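Local coordinates for periplasmic iron-binding protein (Synechocystis sp., PDB 2VOZ) that binds ferric iron in the periplasm and probably delivers it to an ABC transporter for import into the cell, at residues G80-T85 against S264-L269; N109-E114 against P302-V307; Q128-L133 against R257-N262; G192-F197 against N341-Q346. All coordinates share one frame; numbering follows the deposited sequence. Where two conformers were deposited one is given.

Interaction 1. Residues G80-T85 against S264-L269; sequences GDILFT and SGAGVL
Leu83 and Gly267 exchange two backbone hydrogen bonds of equal length, Leu83 N to Gly267 O and Gly267 N to Leu83 O, each 3.2 Å. The next such pair is tighter: Thr85 N gives to Gly265 O at 2.9 Å and Gly265 N to Thr85 O at 2.8 Å. A fifth bond, from Leu269 N to Asp81 O (2.8 Å), extends the antiparallel pairing past the start of strand 82-85. Each of these five carbonyls also receives a CA-H...O contact, the shortest from Ala266 CA to Leu83 O.

Between the bonded pairs, Phe84 faces Ala266 and Ile82 faces Val268. The phenyl ring, its CG anti to the backbone N (chi1 -173°), lies back over the partner strand: Gly265 O sits over one face, toward the rim, and in one of its two conformers Ser264 OG meets CZ at the edge and bonds Thr127. The hydroxyl of Thr85 is satisfied by Ser41, while Asp81 OD2 accepts from Asn37 N and Asn274 ND2. The side chain of Phe84 comes within about 8 Å of those of His43 and Tyr44, two iron-binding residues.

This is regular antiparallel pairing in the mixed sheet of a solute-binding protein, where strand 82-86 lies between strand 261-268 and the parallel strand 35-40. Leu83 and Leu269 pack on helix 64-74, whereas Ile82, Ala266 and Val268 lie on the face covered by helix 275-285.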
loop_
_atom_site.group_PDB
_atom_site.type_symbol
_atom_site.label_atom_id
_atom_site.label_comp_id
_atom_site.label_asym_id
_atom_site.label_seq_id
_atom_site.Cartn_x
_atom_site.Cartn_y
_atom_site.Cartn_z
ATOM N N GLY B 80 -15.212 -16.251 -15.060
ATOM C CA GLY B 80 -14.989 -14.827 -15.348
ATOM C C GLY B 80 -16.244 -14.248 -15.941
ATOM O O GLY B 80 -16.876 -14.880 -16.797
ATOM N N ASP B 81 -16.623 -13.048 -15.480
ATOM C CA ASP B 81 -17.734 -12.316 -16.067
ATOM C C ASP B 81 -17.251 -11.287 -17.087
ATOM O O ASP B 81 -17.804 -11.167 -18.173
ATOM C CB ASP B 81 -18.543 -11.624 -14.973
ATOM C CG ASP B 81 -19.375 -12.626 -14.167
ATOM O OD1 ASP B 81 -20.130 -13.358 -14.833
ATOM O OD2 ASP B 81 -19.261 -12.692 -12.909
ATOM N N ILE B 82 -16.228 -10.538 -16.692
ATOM C CA ILE B 82 -15.724 -9.445 -17.511
ATOM C C ILE B 82 -14.208 -9.540 -17.554
ATOM O O ILE B 82 -13.564 -9.803 -16.529
ATOM C CB ILE B 82 -16.032 -8.056 -16.862
ATOM C CG1 ILE B 82 -17.527 -7.777 -16.661
ATOM C CG2 ILE B 82 -15.348 -6.902 -17.659
ATOM C CD1 ILE B 82 -18.239 -7.374 -17.874
ATOM N N LEU B 83 -13.633 -9.306 -18.735
ATOM C CA LEU B 83 -12.208 -9.030 -18.826
ATOM C C LEU B 83 -12.060 -7.569 -19.200
ATOM O O LEU B 83 -12.610 -7.098 -20.210
ATOM C CB LEU B 83 -11.544 -9.898 -19.892
ATOM C CG LEU B 83 -10.085 -9.621 -20.233
ATOM C CD1 LEU B 83 -9.178 -9.932 -19.003
ATOM C CD2 LEU B 83 -9.680 -10.487 -21.448
ATOM N N PHE B 84 -11.330 -6.885 -18.356
ATOM C CA PHE B 84 -10.987 -5.489 -18.575
ATOM C C PHE B 84 -9.494 -5.429 -18.835
ATOM O O PHE B 84 -8.681 -5.928 -18.025
ATOM C CB PHE B 84 -11.310 -4.635 -17.346
ATOM C CG PHE B 84 -11.120 -3.176 -17.615
ATOM C CD1 PHE B 84 -9.825 -2.629 -17.701
ATOM C CD2 PHE B 84 -12.208 -2.386 -17.901
ATOM C CE1 PHE B 84 -9.656 -1.277 -18.042
ATOM C CE2 PHE B 84 -12.055 -1.022 -18.247
ATOM C CZ PHE B 84 -10.794 -0.477 -18.301
ATOM N N THR B 85 -9.083 -4.790 -19.934
ATOM C CA THR B 85 -7.667 -4.674 -20.193
ATOM C C THR B 85 -7.332 -3.384 -20.950
ATOM O O THR B 85 -8.221 -2.556 -21.223
ATOM C CB THR B 85 -7.120 -5.962 -20.884
ATOM O OG1 THR B 85 -5.693 -5.996 -20.793
ATOM C CG2 THR B 85 -7.545 -6.053 -22.303
ATOM N N SER B 264 -8.613 1.777 -22.990
ATOM C CA SER B 264 -8.719 0.631 -22.085
ATOM C C SER B 264 -10.197 0.272 -22.057
ATOM O O SER B 264 -11.099 1.159 -22.177
ATOM C CB SER B 264 -8.236 0.941 -20.664
ATOM O OG SER B 264 -9.143 1.763 -20.006
ATOM N N GLY B 265 -10.482 -1.007 -21.921
ATOM C CA GLY B 265 -11.865 -1.372 -22.171
ATOM C C GLY B 265 -12.166 -2.795 -21.746
ATOM O O GLY B 265 -11.297 -3.490 -21.250
ATOM N N ALA B 266 -13.387 -3.233 -21.981
ATOM C CA ALA B 266 -13.804 -4.536 -21.428
ATOM C C ALA B 266 -14.926 -5.130 -22.252
ATOM O O ALA B 266 -15.621 -4.411 -22.983
ATOM C CB ALA B 266 -14.269 -4.345 -20.006
ATOM N N GLY B 267 -15.111 -6.432 -22.091
ATOM C CA GLY B 267 -16.225 -7.141 -22.745
ATOM C C GLY B 267 -16.699 -8.190 -21.774
ATOM O O GLY B 267 -16.005 -8.535 -20.799
ATOM N N VAL B 268 -17.885 -8.712 -22.035
ATOM C CA VAL B 268 -18.410 -9.825 -21.240
ATOM C C VAL B 268 -17.825 -11.137 -21.776
ATOM O O VAL B 268 -17.828 -11.386 -22.997
ATOM C CB VAL B 268 -19.961 -9.847 -21.371
ATOM C CG1 VAL B 268 -20.524 -11.025 -20.588
ATOM C CG2 VAL B 268 -20.522 -8.511 -20.865
ATOM N N LEU B 269 -17.341 -11.973 -20.858
ATOM C CA LEU B 269 -16.750 -13.260 -21.204
ATOM C C LEU B 269 -17.813 -14.261 -21.650
ATOM O O LEU B 269 -18.938 -14.271 -21.130
ATOM C CB LEU B 269 -15.913 -13.796 -20.054
ATOM C CG LEU B 269 -14.695 -12.894 -19.833
ATOM C CD1 LEU B 269 -14.023 -13.229 -18.487
ATOM C CD2 LEU B 269 -13.699 -13.033 -20.962
#

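Interaction 2. Residues N109-E114 against P302-V307; sequences NERIPE and PVIPGV
Ile304 reaches into the corner where helix 106-111 ends, between Arg111 and Ile112. The contact joins the C-terminal end of that helix to the loop between strand 301-302 and helix 311-314, away from the iron-binding residues. From CB, both branches of Ile304 begin beside Arg111 NH2, and CD1 carries the longer one on to the helix end. CG2, anti to the backbone N, approaches the guanidinium of Arg111, with NH2 3.7 Å from CG2. CG1 is anti to the carbonyl carbon (chi1 -55°) and lies 4.0 Å from the same Arg111 NH2, so the fork of the isoleucine rests beside that nitrogen. From CG1 the chain turns to CD1, which comes within 3.2 Å of Arg111 O and also meets Arg111 CB and Ile112 CG1. The methyl lies against the carbonyl oxygen of Arg111, the last residue of the helix, and the side chains of Arg111 and Ile304 cross obliquely.

Beyond it, Pro113 turns its ring toward Val303: CD stands 3.2 Å from Val303 O and CG 3.4 Å from the same oxygen. Ile304 also opens a type II turn to Val307, where Gly306 takes a positive phi. An alanine at Ile304 would probably leave a gap beside Arg111 O and Ile112 CG1 and deprive the guanidinium of its apolar flank.

The polar demands are met elsewhere. Arg111 NH2 makes a salt bridge to Asp288 and a hydrogen bond to Ala286 O, while Gln291 OE1 accepts from the backbone N of both Val303 and Ile304. Between the two segments the joint is one of van der Waals contact, with apolar groups laid against carbonyl oxygens and a guanidinium whose charge is probably balanced by Asp288.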
loop_
_atom_site.group_PDB
_atom_site.type_symbol
_atom_site.label_atom_id
_atom_site.label_comp_id
_atom_site.label_asym_id
_atom_site.label_seq_id
_atom_site.Cartn_x
_atom_site.Cartn_y
_atom_site.Cartn_z
ATOM N N ASN B 109 -24.528 1.462 -26.438
ATOM C CA ASN B 109 -24.527 1.968 -27.808
ATOM C C ASN B 109 -24.765 3.475 -27.891
ATOM O O ASN B 109 -24.138 4.167 -28.701
ATOM C CB ASN B 109 -25.562 1.247 -28.660
ATOM C CG ASN B 109 -25.194 -0.194 -28.930
ATOM O OD1 ASN B 109 -26.059 -0.991 -29.320
ATOM N ND2 ASN B 109 -23.938 -0.551 -28.711
ATOM N N GLU B 110 -25.677 3.972 -27.063
ATOM C CA GLU B 110 -26.012 5.394 -27.111
ATOM C C GLU B 110 -24.883 6.253 -26.560
ATOM O O GLU B 110 -24.631 7.376 -27.069
ATOM C CB GLU B 110 -27.298 5.663 -26.343
ATOM C CG GLU B 110 -28.535 5.093 -27.010
ATOM C CD GLU B 110 -29.064 5.936 -28.165
ATOM O OE1 GLU B 110 -29.830 5.366 -28.975
ATOM O OE2 GLU B 110 -28.734 7.149 -28.248
ATOM N N ARG B 111 -24.167 5.740 -25.557
ATOM C CA ARG B 111 -23.206 6.586 -24.834
ATOM C C ARG B 111 -21.776 6.497 -25.328
ATOM O O ARG B 111 -21.100 7.517 -25.451
ATOM C CB ARG B 111 -23.243 6.283 -23.334
ATOM C CG ARG B 111 -24.585 6.683 -22.702
ATOM C CD ARG B 111 -24.710 6.255 -21.232
ATOM N NE ARG B 111 -23.649 6.880 -20.436
ATOM C CZ ARG B 111 -23.634 8.159 -20.038
ATOM N NH1 ARG B 111 -24.649 8.972 -20.335
ATOM N NH2 ARG B 111 -22.603 8.624 -19.333
ATOM N N ILE B 112 -21.325 5.281 -25.596
ATOM C CA ILE B 112 -19.931 5.096 -26.005
ATOM C C ILE B 112 -19.784 5.397 -27.493
ATOM O O ILE B 112 -20.491 4.782 -28.323
ATOM C CB ILE B 112 -19.436 3.680 -25.663
ATOM C CG1 ILE B 112 -19.501 3.476 -24.136
ATOM C CG2 ILE B 112 -18.005 3.488 -26.192
ATOM C CD1 ILE B 112 -19.021 2.106 -23.682
ATOM N N PRO B 113 -18.873 6.329 -27.856
ATOM C CA PRO B 113 -18.671 6.634 -29.256
ATOM C C PRO B 113 -18.496 5.364 -30.073
ATOM O O PRO B 113 -17.745 4.466 -29.663
ATOM C CB PRO B 113 -17.358 7.436 -29.238
ATOM C CG PRO B 113 -17.470 8.188 -27.984
ATOM C CD PRO B 113 -18.011 7.183 -27.003
ATOM N N GLU B 114 -19.178 5.303 -31.225
ATOM C CA GLU B 114 -19.086 4.132 -32.089
ATOM C C GLU B 114 -17.638 3.687 -32.380
ATOM O O GLU B 114 -17.359 2.505 -32.443
ATOM C CB GLU B 114 -19.838 4.414 -33.406
ATOM C CG GLU B 114 -19.974 3.204 -34.322
ATOM N N PRO B 302 -11.992 10.405 -20.351
ATOM C CA PRO B 302 -13.208 9.586 -20.463
ATOM C C PRO B 302 -13.547 9.335 -21.910
ATOM O O PRO B 302 -13.094 10.079 -22.807
ATOM C CB PRO B 302 -14.308 10.484 -19.848
ATOM C CG PRO B 302 -13.540 11.463 -18.955
ATOM C CD PRO B 302 -12.253 11.722 -19.721
ATOM N N VAL B 303 -14.321 8.282 -22.143
ATOM C CA VAL B 303 -14.822 8.055 -23.502
ATOM C C VAL B 303 -16.109 8.818 -23.700
ATOM O O VAL B 303 -16.534 9.008 -24.840
ATOM C CB VAL B 303 -15.009 6.552 -23.844
ATOM C CG1 VAL B 303 -13.621 5.833 -23.846
ATOM C CG2 VAL B 303 -15.950 5.868 -22.853
ATOM N N ILE B 304 -16.733 9.230 -22.599
ATOM C CA ILE B 304 -18.014 9.956 -22.707
ATOM C C ILE B 304 -17.778 11.452 -22.805
ATOM O O ILE B 304 -17.194 12.040 -21.910
ATOM C CB ILE B 304 -18.957 9.653 -21.504
ATOM C CG1 ILE B 304 -19.207 8.144 -21.336
ATOM C CG2 ILE B 304 -20.300 10.421 -21.652
ATOM C CD1 ILE B 304 -19.689 7.419 -22.544
ATOM N N PRO B 305 -18.252 12.085 -23.906
ATOM C CA PRO B 305 -18.199 13.538 -24.034
ATOM C C PRO B 305 -18.929 14.235 -22.901
ATOM O O PRO B 305 -19.965 13.742 -22.444
ATOM C CB PRO B 305 -18.933 13.784 -25.365
ATOM C CG PRO B 305 -18.593 12.562 -26.165
ATOM C CD PRO B 305 -18.795 11.462 -25.129
ATOM N N GLY B 306 -18.362 15.337 -22.424
ATOM C CA GLY B 306 -19.012 16.123 -21.375
ATOM C C GLY B 306 -18.558 15.765 -19.967
ATOM O O GLY B 306 -18.717 16.586 -19.055
ATOM N N VAL B 307 -17.960 14.571 -19.789
ATOM C CA VAL B 307 -17.448 14.163 -18.483
ATOM C C VAL B 307 -16.146 14.920 -18.205
ATOM O O VAL B 307 -15.265 14.952 -19.066
ATOM C CB VAL B 307 -17.223 12.645 -18.411
ATOM C CG1 VAL B 307 -16.467 12.271 -17.057
ATOM C CG2 VAL B 307 -18.568 11.877 -18.566
#

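Interaction 3. Residues Q128-L133 against R257-N262; sequences QRARVL and RGTHVN
Arg129 and Asn262 form a hydrogen-bonded antiparallel pair: Arg129 N gives to Asn262 O at 2.9 Å and Asn262 N to Arg129 O at 3.0 Å. One further bond, Arg131 N to His260 O (3.1 Å), continues the pairing. Ala130 and Val261 face each other between these bonds, and Ala130 CB meets Thr259 CG2 at 3.8 Å.

Among the longer side chains, Arg129 leaves its backbone with CG between N and the carbonyl carbon (chi1 56°) and bends at chi2 and chi3, which lays CD 3.4 Å from Asn262 O. Arg131 CB touches the edge of the imidazole of His260 at CD2, 3.7 Å away.

A second shell fixes the polar ends. Arg129 NH2 forms a salt bridge with Glu300 OE1, and Arg131 NH1 one with Asp205 OD2. Arg129 also packs on Tyr225, and Arg131 on Tyr169, with a hydrogen bond to Asn170. Asn262 OD1 accepts from Ala88 N, and Tyr148 OH bonds both Arg131 O and His260 N.

Tyr169 and Tyr225 are iron-binding residues of this protein, which is metal-free here, so two arginines on one strand lie next to two of the iron-binding tyrosines. Their positive charge, partly offset by Glu300 and Asp205, would be expected to favour an anionic surrounding such as tyrosinate ligands.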
loop_
_atom_site.group_PDB
_atom_site.type_symbol
_atom_site.label_atom_id
_atom_site.label_comp_id
_atom_site.label_asym_id
_atom_site.label_seq_id
_atom_site.Cartn_x
_atom_site.Cartn_y
_atom_site.Cartn_z
ATOM N N GLN B 128 -9.706 6.532 -22.714
ATOM C CA GLN B 128 -8.858 6.643 -23.872
ATOM C C GLN B 128 -7.584 7.416 -23.543
ATOM O O GLN B 128 -7.532 8.179 -22.575
ATOM C CB GLN B 128 -9.616 7.235 -25.064
ATOM C CG GLN B 128 -10.071 8.602 -24.877
ATOM C CD GLN B 128 -10.958 9.120 -26.031
ATOM O OE1 GLN B 128 -10.658 8.940 -27.212
ATOM N NE2 GLN B 128 -12.045 9.772 -25.671
ATOM N N ARG B 129 -6.521 7.091 -24.273
ATOM C CA ARG B 129 -5.231 7.755 -24.135
ATOM C C ARG B 129 -4.823 8.134 -25.551
ATOM O O ARG B 129 -5.355 7.579 -26.524
ATOM C CB ARG B 129 -4.154 6.811 -23.524
ATOM C CG ARG B 129 -3.916 5.476 -24.290
ATOM C CD ARG B 129 -4.818 4.282 -23.844
ATOM N NE ARG B 129 -4.672 4.020 -22.414
ATOM C CZ ARG B 129 -3.625 3.363 -21.874
ATOM N NH1 ARG B 129 -2.671 2.871 -22.658
ATOM N NH2 ARG B 129 -3.524 3.230 -20.562
ATOM N N ALA B 130 -3.921 9.085 -25.667
ATOM C CA ALA B 130 -3.425 9.502 -26.989
ATOM C C ALA B 130 -1.961 9.156 -27.060
ATOM O O ALA B 130 -1.264 9.284 -26.049
ATOM C CB ALA B 130 -3.611 11.047 -27.149
ATOM N N ARG B 131 -1.484 8.716 -28.225
ATOM C CA ARG B 131 -0.066 8.444 -28.395
ATOM C C ARG B 131 0.471 9.714 -29.081
ATOM O O ARG B 131 0.157 10.006 -30.234
ATOM C CB ARG B 131 0.196 7.147 -29.200
ATOM C CG ARG B 131 1.681 6.689 -29.086
ATOM C CD ARG B 131 1.746 5.174 -29.137
ATOM N NE ARG B 131 3.086 4.660 -28.871
ATOM C CZ ARG B 131 3.647 4.583 -27.654
ATOM N NH1 ARG B 131 2.993 5.003 -26.574
ATOM N NH2 ARG B 131 4.869 4.071 -27.515
ATOM N N VAL B 132 1.224 10.494 -28.321
ATOM C CA VAL B 132 1.565 11.838 -28.743
ATOM C C VAL B 132 3.063 11.961 -28.993
ATOM O O VAL B 132 3.806 10.996 -28.856
ATOM C CB VAL B 132 1.134 12.878 -27.683
ATOM C CG1 VAL B 132 -0.405 12.927 -27.545
ATOM C CG2 VAL B 132 1.830 12.639 -26.300
ATOM N N LEU B 133 3.495 13.170 -29.350
ATOM C CA LEU B 133 4.910 13.443 -29.482
ATOM C C LEU B 133 5.369 14.281 -28.317
ATOM O O LEU B 133 4.592 15.107 -27.773
ATOM C CB LEU B 133 5.183 14.214 -30.762
ATOM C CG LEU B 133 4.635 13.608 -32.054
ATOM C CD1 LEU B 133 5.184 14.333 -33.303
ATOM C CD2 LEU B 133 4.966 12.132 -32.131
ATOM N N ARG B 257 -6.119 13.483 -39.952
ATOM C CA ARG B 257 -7.240 12.718 -39.396
ATOM C C ARG B 257 -7.516 12.984 -37.925
ATOM O O ARG B 257 -8.650 12.862 -37.481
ATOM C CB ARG B 257 -6.963 11.221 -39.551
ATOM C CG ARG B 257 -6.866 10.735 -41.017
ATOM C CD ARG B 257 -6.446 9.268 -41.019
ATOM N NE ARG B 257 -7.393 8.453 -40.256
ATOM C CZ ARG B 257 -8.490 7.886 -40.756
ATOM N NH1 ARG B 257 -9.296 7.188 -39.955
ATOM N NH2 ARG B 257 -8.801 8.040 -42.046
ATOM N N GLY B 258 -6.463 13.254 -37.164
ATOM C CA GLY B 258 -6.595 13.378 -35.701
ATOM C C GLY B 258 -5.469 12.584 -35.065
ATOM O O GLY B 258 -4.837 11.742 -35.703
ATOM N N THR B 259 -5.253 12.830 -33.776
ATOM C CA THR B 259 -4.194 12.154 -33.056
ATOM C C THR B 259 -4.582 10.665 -32.899
ATOM O O THR B 259 -5.735 10.329 -32.717
ATOM C CB THR B 259 -4.112 12.793 -31.650
ATOM O OG1 THR B 259 -3.809 14.200 -31.787
ATOM C CG2 THR B 259 -3.052 12.075 -30.786
ATOM N N HIS B 260 -3.592 9.793 -32.853
ATOM C CA HIS B 260 -3.889 8.380 -32.656
ATOM C C HIS B 260 -4.407 8.212 -31.223
ATOM O O HIS B 260 -3.763 8.644 -30.288
ATOM C CB HIS B 260 -2.612 7.571 -32.845
ATOM C CG HIS B 260 -2.740 6.139 -32.431
ATOM N ND1 HIS B 260 -3.342 5.195 -33.229
ATOM C CD2 HIS B 260 -2.320 5.487 -31.321
ATOM C CE1 HIS B 260 -3.296 4.020 -32.620
ATOM N NE2 HIS B 260 -2.678 4.170 -31.460
ATOM N N VAL B 261 -5.581 7.620 -31.080
ATOM C CA VAL B 261 -6.076 7.305 -29.734
ATOM C C VAL B 261 -6.180 5.782 -29.569
ATOM O O VAL B 261 -6.222 5.015 -30.567
ATOM C CB VAL B 261 -7.400 7.999 -29.414
ATOM C CG1 VAL B 261 -7.195 9.529 -29.340
ATOM C CG2 VAL B 261 -8.481 7.588 -30.441
ATOM N N ASN B 262 -6.147 5.337 -28.323
ATOM C CA ASN B 262 -6.327 3.940 -28.016
ATOM C C ASN B 262 -7.132 3.899 -26.719
ATOM O O ASN B 262 -7.311 4.931 -26.081
ATOM C CB ASN B 262 -4.954 3.272 -27.848
ATOM C CG ASN B 262 -4.998 1.798 -28.127
ATOM O OD1 ASN B 262 -6.026 1.136 -27.906
ATOM N ND2 ASN B 262 -3.866 1.255 -28.595
#

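Interaction 4. Residues G192-F197 against N341-Q346; sequences GLVGNF and NEVGWQ
Phe197 and Trp345 make a T-shaped aromatic pair, the edge of the phenyl ring directed at one face of the indole. The phenyl and five-membered ring centroids are 5.0 Å apart and the planes stand at 82°. Phe197 CZ and CE2 do the touching, CZ 3.9 Å from Trp345 CD2.

Aliphatic contacts flank the indole. Leu193 CD2 reaches Trp345 CZ3 at 3.8 Å, at the six-membered end of the indole. Val194 spreads its two methyls: CG2 lies 3.7 Å from Trp345 CB and 3.9 Å from Val343 CG2, while CG1, anti to the backbone N (chi1 172°), rests 3.7 Å from Gly344 O.

The polar interactions involve backbone atoms. Gly344, with positive phi, ends helix 333-342 in a Schellman motif, and Trp345 NE1 gives its hydrogen to Arg163 O. An alanine at Trp345 would probably open a gap beside Leu193 and Phe197 and leave Arg163 O without this donor.

The contact thus sets the C-terminal tail against the end of helix 183-195. The indole also packs on Leu190 of that helix and on Asn170 and Thr174 of helix 168-181, while Asn341 and Gln346 meet Gln346 and Asn341 of a second subunit.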
loop_
_atom_site.group_PDB
_atom_site.type_symbol
_atom_site.label_atom_id
_atom_site.label_comp_id
_atom_site.label_asym_id
_atom_site.label_seq_id
_atom_site.Cartn_x
_atom_site.Cartn_y
_atom_site.Cartn_z
ATOM N N GLY B 192 11.775 4.829 -42.754
ATOM C CA GLY B 192 12.278 6.175 -42.457
ATOM C C GLY B 192 12.357 6.472 -40.958
ATOM O O GLY B 192 13.337 7.045 -40.478
ATOM N N LEU B 193 11.316 6.061 -40.226
ATOM C CA LEU B 193 11.267 6.217 -38.768
ATOM C C LEU B 193 12.413 5.496 -38.080
ATOM O O LEU B 193 13.162 6.097 -37.292
ATOM C CB LEU B 193 9.930 5.678 -38.246
ATOM C CG LEU B 193 9.660 6.095 -36.797
ATOM C CD1 LEU B 193 9.312 7.603 -36.637
ATOM C CD2 LEU B 193 8.517 5.249 -36.290
ATOM N N VAL B 194 12.567 4.205 -38.393
ATOM C CA VAL B 194 13.647 3.397 -37.806
ATOM C C VAL B 194 15.010 3.971 -38.171
ATOM O O VAL B 194 15.905 4.082 -37.323
ATOM C CB VAL B 194 13.514 1.915 -38.227
ATOM C CG1 VAL B 194 14.744 1.097 -37.796
ATOM C CG2 VAL B 194 12.223 1.354 -37.642
ATOM N N GLY B 195 15.157 4.388 -39.421
ATOM C CA GLY B 195 16.387 5.068 -39.869
ATOM C C GLY B 195 16.722 6.336 -39.101
ATOM O O GLY B 195 17.849 6.790 -39.138
ATOM N N ASN B 196 15.718 6.937 -38.454
ATOM C CA ASN B 196 15.898 8.157 -37.681
ATOM C C ASN B 196 16.037 7.948 -36.148
ATOM O O ASN B 196 16.133 8.945 -35.389
ATOM C CB ASN B 196 14.698 9.099 -37.953
ATOM C CG ASN B 196 14.777 9.775 -39.318
ATOM O OD1 ASN B 196 15.847 9.809 -39.920
ATOM N ND2 ASN B 196 13.665 10.338 -39.785
ATOM N N PHE B 197 16.096 6.704 -35.696
ATOM C CA PHE B 197 16.180 6.435 -34.270
ATOM C C PHE B 197 17.456 7.034 -33.724
ATOM O O PHE B 197 18.514 6.898 -34.324
ATOM C CB PHE B 197 16.202 4.936 -33.974
ATOM C CG PHE B 197 14.851 4.271 -34.059
ATOM C CD1 PHE B 197 13.689 4.998 -34.267
ATOM C CD2 PHE B 197 14.769 2.905 -33.925
ATOM C CE1 PHE B 197 12.412 4.357 -34.327
ATOM C CE2 PHE B 197 13.491 2.249 -33.967
ATOM C CZ PHE B 197 12.335 3.006 -34.176
ATOM N N ASN B 341 9.277 -5.741 -37.478
ATOM C CA ASN B 341 10.455 -6.592 -37.415
ATOM C C ASN B 341 11.211 -6.645 -38.745
ATOM O O ASN B 341 12.438 -6.576 -38.753
ATOM C CB ASN B 341 10.075 -7.962 -36.874
ATOM C CG ASN B 341 9.937 -7.923 -35.351
ATOM O OD1 ASN B 341 10.935 -8.034 -34.639
ATOM N ND2 ASN B 341 8.721 -7.692 -34.856
ATOM N N GLU B 342 10.481 -6.687 -39.857
ATOM C CA GLU B 342 11.113 -6.686 -41.168
ATOM C C GLU B 342 12.053 -5.485 -41.333
ATOM O O GLU B 342 13.179 -5.628 -41.833
ATOM C CB GLU B 342 10.050 -6.668 -42.272
ATOM C CG GLU B 342 10.629 -6.567 -43.679
ATOM C CD GLU B 342 11.095 -7.908 -44.235
ATOM O OE1 GLU B 342 10.878 -8.940 -43.561
ATOM O OE2 GLU B 342 11.668 -7.930 -45.354
ATOM N N VAL B 343 11.600 -4.311 -40.902
ATOM C CA VAL B 343 12.360 -3.087 -41.100
ATOM C C VAL B 343 13.444 -2.853 -40.032
ATOM O O VAL B 343 14.164 -1.846 -40.084
ATOM C CB VAL B 343 11.453 -1.849 -41.237
ATOM C CG1 VAL B 343 10.395 -2.014 -42.422
ATOM C CG2 VAL B 343 10.783 -1.457 -39.876
ATOM N N GLY B 344 13.505 -3.721 -39.028
ATOM C CA GLY B 344 14.521 -3.620 -37.985
ATOM C C GLY B 344 14.248 -2.699 -36.804
ATOM O O GLY B 344 15.190 -2.225 -36.168
ATOM N N TRP B 345 12.977 -2.493 -36.483
ATOM C CA TRP B 345 12.606 -1.845 -35.229
ATOM C C TRP B 345 12.740 -2.915 -34.148
ATOM O O TRP B 345 11.929 -3.867 -34.073
ATOM C CB TRP B 345 11.159 -1.337 -35.347
ATOM C CG TRP B 345 10.626 -0.522 -34.202
ATOM C CD1 TRP B 345 11.005 -0.567 -32.873
ATOM C CD2 TRP B 345 9.508 0.372 -34.268
ATOM N NE1 TRP B 345 10.206 0.283 -32.143
ATOM C CE2 TRP B 345 9.279 0.863 -32.969
ATOM C CE3 TRP B 345 8.672 0.799 -35.318
ATOM C CZ2 TRP B 345 8.262 1.790 -32.677
ATOM C CZ3 TRP B 345 7.693 1.715 -35.061
ATOM C CH2 TRP B 345 7.460 2.199 -33.733
ATOM N N GLN B 346 13.788 -2.776 -33.352
ATOM C CA GLN B 346 14.104 -3.759 -32.306
ATOM C C GLN B 346 13.230 -3.620 -31.069
ATOM O O GLN B 346 12.496 -2.651 -30.887
ATOM C CB GLN B 346 15.563 -3.624 -31.881
ATOM C CG GLN B 346 16.543 -3.955 -32.935
ATOM C CD GLN B 346 17.964 -4.115 -32.351
ATOM O OE1 GLN B 346 18.255 -3.770 -31.181
ATOM N NE2 GLN B 346 18.823 -4.645 -33.159
ATOM O OXT GLN B 346 13.277 -4.496 -30.203
#

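How the interactions relate
Interactions 1 and 3 use opposite ends of strand 261-268, which pairs with 124-136 at its start and with 82-86 at its end; their centres lie about 22 Å apart in one mixed sheet. Interaction 2 sits beside interaction 3, centres about 16 Å apart, where Gln128 NE2 probably bonds Pro302 O. Interaction 4 stands apart, about 34 Å from interaction 1 between centres and across the middle of the chain. The first segments follow in the order 1, 2, 3, 4, but the second run 3, 1, 2, 4. Such crossing of the chain between regions is consistent with the two-lobed solute-binding fold, with interaction 3 beside two iron-binding tyrosines.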